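Local coordinates for protein monomethylamine methyltransferase MtmB1 (Methanosarcina barkeri, PDB 1NTH) that catalyses the transfer of the methyl group of monomethylamine to the corrinoid cofactor of its partner protein MtmC, a step in methanogenesis from methylamine, at residues 254-259 against 289-294. Numbering follows the deposited sequence. Where two conformers were deposited one is given.
Sequences DIIMDE and SSASWH
Two neighbouring parallel strands of the TIM barrel, 255-259 and the one starting at Trp293, pair side by side here, joined in sequence by a beta-alpha-beta crossover through helix 271-288. The parallel register follows from the bridges Met257-Trp293 and Asp258-His294 and from the hydrogen bond of Asp258 N to Trp293 O. One step earlier, Ile256 O accepts two N-H groups, from Ser292 N at 2.7 Å and from Trp293 N at 3.2 Å. Ser292 OG in turn accepts Ile256 N at 3.1 Å, a place where a backbone carbonyl might otherwise serve, and it bonds Gln99 as well. On the sheet face of Met257 and Trp293, in the Met257 conformer described, CG lies over the centre of the indole six-membered ring, 3.4 Å from its centroid and 13° off the normal, a CH-pi contact. The thioether follows obliquely, Met257 SD 3.3 Å from Trp293 CH2, a Met-aromatic contact. Trp293 NE1 is hydrogen-bonded to Ser227 OG, and Phe102 meets the ring. An alanine at Trp293 would probably open a gap beneath the Met257 thioether, leave it freer to turn, and deprive Ser227 of its indole partner. The other face carries a polar chain: the Asp258 carboxylate, its CG anti to the backbone N (chi1 166°), receives Ser289 OG on OD1 at 2.7 Å, and Gln232 also reaches OD2. His294 ND1 donates a hydrogen bond to the anti lone pair of Asp258 OD2 at 2.7 Å, the carboxylate and imidazole planes only 29° apart.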
loop_
_atom_site.group_PDB
_atom_site.type_symbol
_atom_site.label_atom_id
_atom_site.label_comp_id
_atom_site.label_asym_id
_atom_site.label_seq_id
_atom_site.Cartn_x
_atom_site.Cartn_y
_atom_site.Cartn_z
ATOM N N ASP A 254 -12.318 -9.802 6.949
ATOM C CA ASP A 254 -12.190 -9.283 8.310
ATOM C C ASP A 254 -12.217 -10.382 9.369
ATOM O O ASP A 254 -12.908 -11.392 9.215
ATOM C CB ASP A 254 -13.349 -8.329 8.653
ATOM C CG ASP A 254 -13.286 -7.011 7.918
ATOM O OD1 ASP A 254 -12.172 -6.512 7.654
ATOM O OD2 ASP A 254 -14.366 -6.450 7.630
ATOM N N ILE A 255 -11.467 -10.184 10.451
ATOM C CA ILE A 255 -11.499 -11.132 11.560
ATOM C C ILE A 255 -12.881 -10.901 12.165
ATOM O O ILE A 255 -13.242 -9.764 12.480
ATOM C CB ILE A 255 -10.414 -10.805 12.613
ATOM C CG1 ILE A 255 -9.027 -11.136 12.055
ATOM C CG2 ILE A 255 -10.686 -11.584 13.899
ATOM C CD1 ILE A 255 -8.833 -12.590 11.697
ATOM N N ILE A 256 -13.652 -11.973 12.317
ATOM C CA ILE A 256 -15.009 -11.861 12.844
ATOM C C ILE A 256 -15.171 -12.342 14.278
ATOM O O ILE A 256 -14.770 -13.456 14.622
ATOM C CB ILE A 256 -16.003 -12.653 11.958
ATOM C CG1 ILE A 256 -16.048 -12.042 10.554
ATOM C CG2 ILE A 256 -17.394 -12.651 12.589
ATOM C CD1 ILE A 256 -16.899 -12.824 9.570
ATOM N N MET A 257 -15.753 -11.486 15.113
ATOM C CA MET A 257 -16.025 -11.839 16.499
ATOM C C MET A 257 -17.537 -11.909 16.673
ATOM O O MET A 257 -18.223 -10.889 16.630
ATOM C CB MET A 257 -15.462 -10.801 17.474
ATOM C CG MET A 257 -15.737 -11.171 18.937
ATOM S SD MET A 257 -15.748 -9.765 20.068
ATOM C CE MET A 257 -17.403 -9.122 19.754
ATOM N N ASP A 258 -18.049 -13.122 16.838
ATOM C CA ASP A 258 -19.474 -13.325 17.061
ATOM C C ASP A 258 -19.648 -13.281 18.574
ATOM O O ASP A 258 -18.817 -13.813 19.308
ATOM C CB ASP A 258 -19.893 -14.693 16.518
ATOM C CG ASP A 258 -21.263 -15.126 17.005
ATOM O OD1 ASP A 258 -22.238 -15.021 16.230
ATOM O OD2 ASP A 258 -21.358 -15.571 18.168
ATOM N N GLU A 259 -20.702 -12.631 19.053
ATOM C CA GLU A 259 -20.922 -12.568 20.490
ATOM C C GLU A 259 -22.341 -12.969 20.865
ATOM O O GLU A 259 -23.270 -12.812 20.076
ATOM C CB GLU A 259 -20.653 -11.156 21.018
ATOM C CG GLU A 259 -21.640 -10.109 20.545
ATOM C CD GLU A 259 -21.404 -8.760 21.193
ATOM O OE1 GLU A 259 -22.221 -7.842 20.975
ATOM O OE2 GLU A 259 -20.398 -8.619 21.920
ATOM N N SER A 289 -22.250 -17.412 11.810
ATOM C CA SER A 289 -21.470 -16.188 11.647
ATOM C C SER A 289 -20.073 -16.317 11.060
ATOM O O SER A 289 -19.394 -15.306 10.896
ATOM C CB SER A 289 -21.352 -15.472 12.994
ATOM O OG SER A 289 -22.628 -15.239 13.561
ATOM N N SER A 290 -19.646 -17.537 10.741
ATOM C CA SER A 290 -18.304 -17.758 10.196
ATOM C C SER A 290 -17.284 -17.064 11.098
ATOM O O SER A 290 -16.268 -16.549 10.633
ATOM C CB SER A 290 -18.197 -17.191 8.775
ATOM O OG SER A 290 -19.064 -17.871 7.880
ATOM N N ALA A 291 -17.559 -17.069 12.397
ATOM C CA ALA A 291 -16.693 -16.405 13.365
ATOM C C ALA A 291 -15.257 -16.908 13.447
ATOM O O ALA A 291 -14.986 -18.100 13.281
ATOM C CB ALA A 291 -17.324 -16.477 14.754
ATOM N N SER A 292 -14.344 -15.970 13.703
ATOM C CA SER A 292 -12.935 -16.284 13.895
ATOM C C SER A 292 -12.841 -16.646 15.373
ATOM O O SER A 292 -12.070 -17.514 15.768
ATOM C CB SER A 292 -12.059 -15.063 13.605
ATOM O OG SER A 292 -12.124 -14.703 12.238
ATOM N N TRP A 293 -13.622 -15.943 16.192
ATOM C CA TRP A 293 -13.685 -16.228 17.619
ATOM C C TRP A 293 -15.043 -15.802 18.163
ATOM O O TRP A 293 -15.754 -15.013 17.536
ATOM C CB TRP A 293 -12.533 -15.562 18.400
ATOM C CG TRP A 293 -12.480 -14.055 18.451
ATOM C CD1 TRP A 293 -12.038 -13.210 17.471
ATOM C CD2 TRP A 293 -12.740 -13.233 19.599
ATOM N NE1 TRP A 293 -11.988 -11.916 17.941
ATOM C CE2 TRP A 293 -12.416 -11.902 19.245
ATOM C CE3 TRP A 293 -13.209 -13.493 20.894
ATOM C CZ2 TRP A 293 -12.546 -10.834 20.142
ATOM C CZ3 TRP A 293 -13.339 -12.430 21.787
ATOM C CH2 TRP A 293 -13.007 -11.117 21.405
ATOM N N HIS A 294 -15.409 -16.351 19.315
ATOM C CA HIS A 294 -16.698 -16.050 19.924
ATOM C C HIS A 294 -16.552 -15.411 21.294
ATOM O O HIS A 294 -15.790 -15.889 22.136
ATOM C CB HIS A 294 -17.517 -17.336 20.063
ATOM C CG HIS A 294 -18.810 -17.150 20.795
ATOM N ND1 HIS A 294 -19.903 -16.528 20.230
ATOM C CD2 HIS A 294 -19.174 -17.479 22.056
ATOM C CE1 HIS A 294 -20.887 -16.484 21.113
ATOM N NE2 HIS A 294 -20.470 -17.054 22.230
#